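PDB 3TS7: geranyltranstransferase from Methylococcus capsulatus, which probably makes farnesyl diphosphate by chain elongation of allylic diphosphates with isopentenyl diphosphate, using magnesium, as an all-helical member of the FPP/GGPP synthase family. Local coordinates for residues D212-Y217 / E278-F283. Sequence-based numbering, arbitrary orientation.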
loop_
_atom_site.group_PDB
_atom_site.type_symbol
_atom_site.label_atom_id
_atom_site.label_comp_id
_atom_site.label_asym_id
_atom_site.label_seq_id
_atom_site.Cartn_x
_atom_site.Cartn_y
_atom_site.Cartn_z
ATOM N N ASP B 212 -8.484 -18.558 16.080
ATOM C CA ASP B 212 -8.303 -17.809 17.352
ATOM C C ASP B 212 -7.085 -18.268 18.118
ATOM O O ASP B 212 -6.327 -17.447 18.620
ATOM C CB ASP B 212 -9.540 -17.925 18.260
ATOM C CG ASP B 212 -10.807 -17.373 17.615
ATOM O OD1 ASP B 212 -11.897 -17.582 18.186
ATOM O OD2 ASP B 212 -10.726 -16.743 16.534
ATOM N N ARG B 213 -6.879 -19.588 18.208
ATOM C CA ARG B 213 -5.697 -20.107 18.920
ATOM C C ARG B 213 -4.404 -19.718 18.243
ATOM O O ARG B 213 -3.436 -19.327 18.894
ATOM C CB ARG B 213 -5.743 -21.632 19.051
ATOM C CG ARG B 213 -6.769 -22.155 20.028
ATOM C CD ARG B 213 -6.701 -23.696 20.070
ATOM N NE ARG B 213 -7.563 -24.243 21.113
ATOM C CZ ARG B 213 -7.166 -24.529 22.351
ATOM N NH1 ARG B 213 -8.039 -25.017 23.227
ATOM N NH2 ARG B 213 -5.904 -24.333 22.720
ATOM N N LEU B 214 -4.381 -19.818 16.924
ATOM C CA LEU B 214 -3.160 -19.531 16.200
ATOM C C LEU B 214 -2.887 -18.030 16.179
ATOM O O LEU B 214 -1.726 -17.610 16.200
ATOM C CB LEU B 214 -3.222 -20.102 14.776
ATOM C CG LEU B 214 -3.046 -21.621 14.691
ATOM C CD1 LEU B 214 -3.574 -22.160 13.351
ATOM C CD2 LEU B 214 -1.593 -21.980 14.885
ATOM N N ASP B 215 -3.946 -17.248 16.093
ATOM C CA ASP B 215 -3.843 -15.792 16.326
ATOM C C ASP B 215 -3.281 -15.446 17.714
ATOM O O ASP B 215 -2.366 -14.610 17.831
ATOM C CB ASP B 215 -5.189 -15.103 16.133
ATOM C CG ASP B 215 -5.068 -13.598 16.271
ATOM O OD1 ASP B 215 -4.329 -12.968 15.472
ATOM O OD2 ASP B 215 -5.667 -13.058 17.201
ATOM N N HIS B 216 -3.799 -16.100 18.759
ATOM C CA HIS B 216 -3.217 -15.920 20.118
ATOM C C HIS B 216 -1.765 -16.352 20.205
ATOM O O HIS B 216 -0.953 -15.661 20.828
ATOM C CB HIS B 216 -4.069 -16.593 21.213
ATOM C CG HIS B 216 -3.830 -16.019 22.578
ATOM N ND1 HIS B 216 -4.128 -14.710 22.896
ATOM C CD2 HIS B 216 -3.291 -16.561 23.696
ATOM C CE1 HIS B 216 -3.791 -14.474 24.152
ATOM N NE2 HIS B 216 -3.285 -15.581 24.662
ATOM N N TYR B 217 -1.407 -17.463 19.546
ATOM C CA TYR B 217 0.002 -17.865 19.418
ATOM C C TYR B 217 0.817 -16.733 18.784
ATOM O O TYR B 217 1.922 -16.380 19.254
ATOM C CB TYR B 217 0.115 -19.165 18.576
ATOM C CG TYR B 217 1.496 -19.494 18.091
ATOM C CD1 TYR B 217 2.374 -20.254 18.875
ATOM C CD2 TYR B 217 1.942 -19.054 16.849
ATOM C CE1 TYR B 217 3.647 -20.549 18.431
ATOM C CE2 TYR B 217 3.209 -19.349 16.397
ATOM C CZ TYR B 217 4.055 -20.106 17.182
ATOM O OH TYR B 217 5.324 -20.388 16.732
ATOM N N GLU B 278 0.650 -22.745 25.087
ATOM C CA GLU B 278 -0.673 -23.212 25.514
ATOM C C GLU B 278 -1.771 -23.010 24.456
ATOM O O GLU B 278 -2.723 -23.780 24.418
ATOM C CB GLU B 278 -1.099 -22.543 26.815
ATOM C CG GLU B 278 -2.298 -23.218 27.518
ATOM C CD GLU B 278 -2.096 -24.730 27.821
ATOM O OE1 GLU B 278 -3.108 -25.452 27.871
ATOM O OE2 GLU B 278 -0.952 -25.207 28.022
ATOM N N SER B 279 -1.631 -21.966 23.629
ATOM C CA SER B 279 -2.479 -21.737 22.458
ATOM C C SER B 279 -2.474 -22.938 21.502
ATOM O O SER B 279 -3.444 -23.184 20.809
ATOM C CB SER B 279 -1.978 -20.505 21.654
ATOM O OG SER B 279 -1.989 -19.322 22.441
ATOM N N LEU B 280 -1.361 -23.647 21.444
ATOM C CA LEU B 280 -1.218 -24.799 20.562
ATOM C C LEU B 280 -1.780 -26.134 21.105
ATOM O O LEU B 280 -1.665 -27.168 20.441
ATOM C CB LEU B 280 0.250 -24.946 20.169
ATOM C CG LEU B 280 0.904 -23.712 19.529
ATOM C CD1 LEU B 280 2.386 -23.941 19.376
ATOM C CD2 LEU B 280 0.249 -23.335 18.183
ATOM N N ALA B 281 -2.409 -26.106 22.279
ATOM C CA ALA B 281 -3.026 -27.313 22.884
ATOM C C ALA B 281 -4.095 -27.985 22.005
ATOM O O ALA B 281 -4.434 -29.163 22.194
ATOM C CB ALA B 281 -3.623 -26.967 24.275
ATOM N N GLY B 282 -4.624 -27.253 21.030
ATOM C CA GLY B 282 -5.605 -27.826 20.111
ATOM C C GLY B 282 -4.960 -28.598 18.969
ATOM O O GLY B 282 -5.650 -29.138 18.104
ATOM N N PHE B 283 -3.640 -28.660 18.968
ATOM C CA PHE B 283 -2.905 -29.380 17.941
ATOM C C PHE B 283 -1.991 -30.432 18.548
ATOM O O PHE B 283 -1.542 -30.288 19.681
ATOM C CB PHE B 283 -2.072 -28.400 17.131
ATOM C CG PHE B 283 -2.890 -27.330 16.456
ATOM C CD1 PHE B 283 -3.109 -26.099 17.083
ATOM C CD2 PHE B 283 -3.455 -27.562 15.208
ATOM C CE1 PHE B 283 -3.894 -25.107 16.460
ATOM C CE2 PHE B 283 -4.223 -26.580 14.578
ATOM C CZ PHE B 283 -4.448 -25.363 15.197
#
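The carbonyl oxygen of Ser279 receives a weak but nearly straight hydrogen bond from Arg213: NH2 lies 3.3 Å from Ser279 O, with 171° at the hydrogen. The same arginine also presses its aliphatic part on that oxygen, CB coming within 3.3 Å of Ser279 O. With CG beside its own backbone N (chi1 -72°) and the chain extended as far as NE, the side chain runs past the carbonyl and turns its guanidinium back to it. The oxygen meets that flat group at its edge, whereas Gly282 N and CA lie over one face, CA 4.1 Å above the plane and displaced toward its edge. A salt bridge from Arg213 NE to Glu209, on the same helix, is the stronger polar tie of this group and probably helps to fix its rotation.

Ser279 CB lies against the backbone of the other helix, 3.3 Å from Arg213 O. Its OG bonds back to Ala275 O, four residues earlier, and also lies at the edge of the His216 ring, 3.3 Å from CD2. In this all-helical fold of the FPP/GGPP synthase family, residues 278-283 lie against an early part of helix 208-237. Toward the protein interior the contact becomes apolar. Both methyls of Leu280 reach the Tyr217 ring, CD1 standing 3.7 Å from Tyr217 CD1, while Leu280 CD2 also meets Leu214 CD2 at 4.0 Å. Phe283 is approached by the other branch of Leu214, whose CD1 lies 3.8 Å from CZ, the two side chains crossing at about a right angle. Leu290 of helix 288-298 packs on both leucines and accepts the Tyr217 hydroxyl at its carbonyl; Ile65 of helix 53-65 touches Leu214 and Phe283.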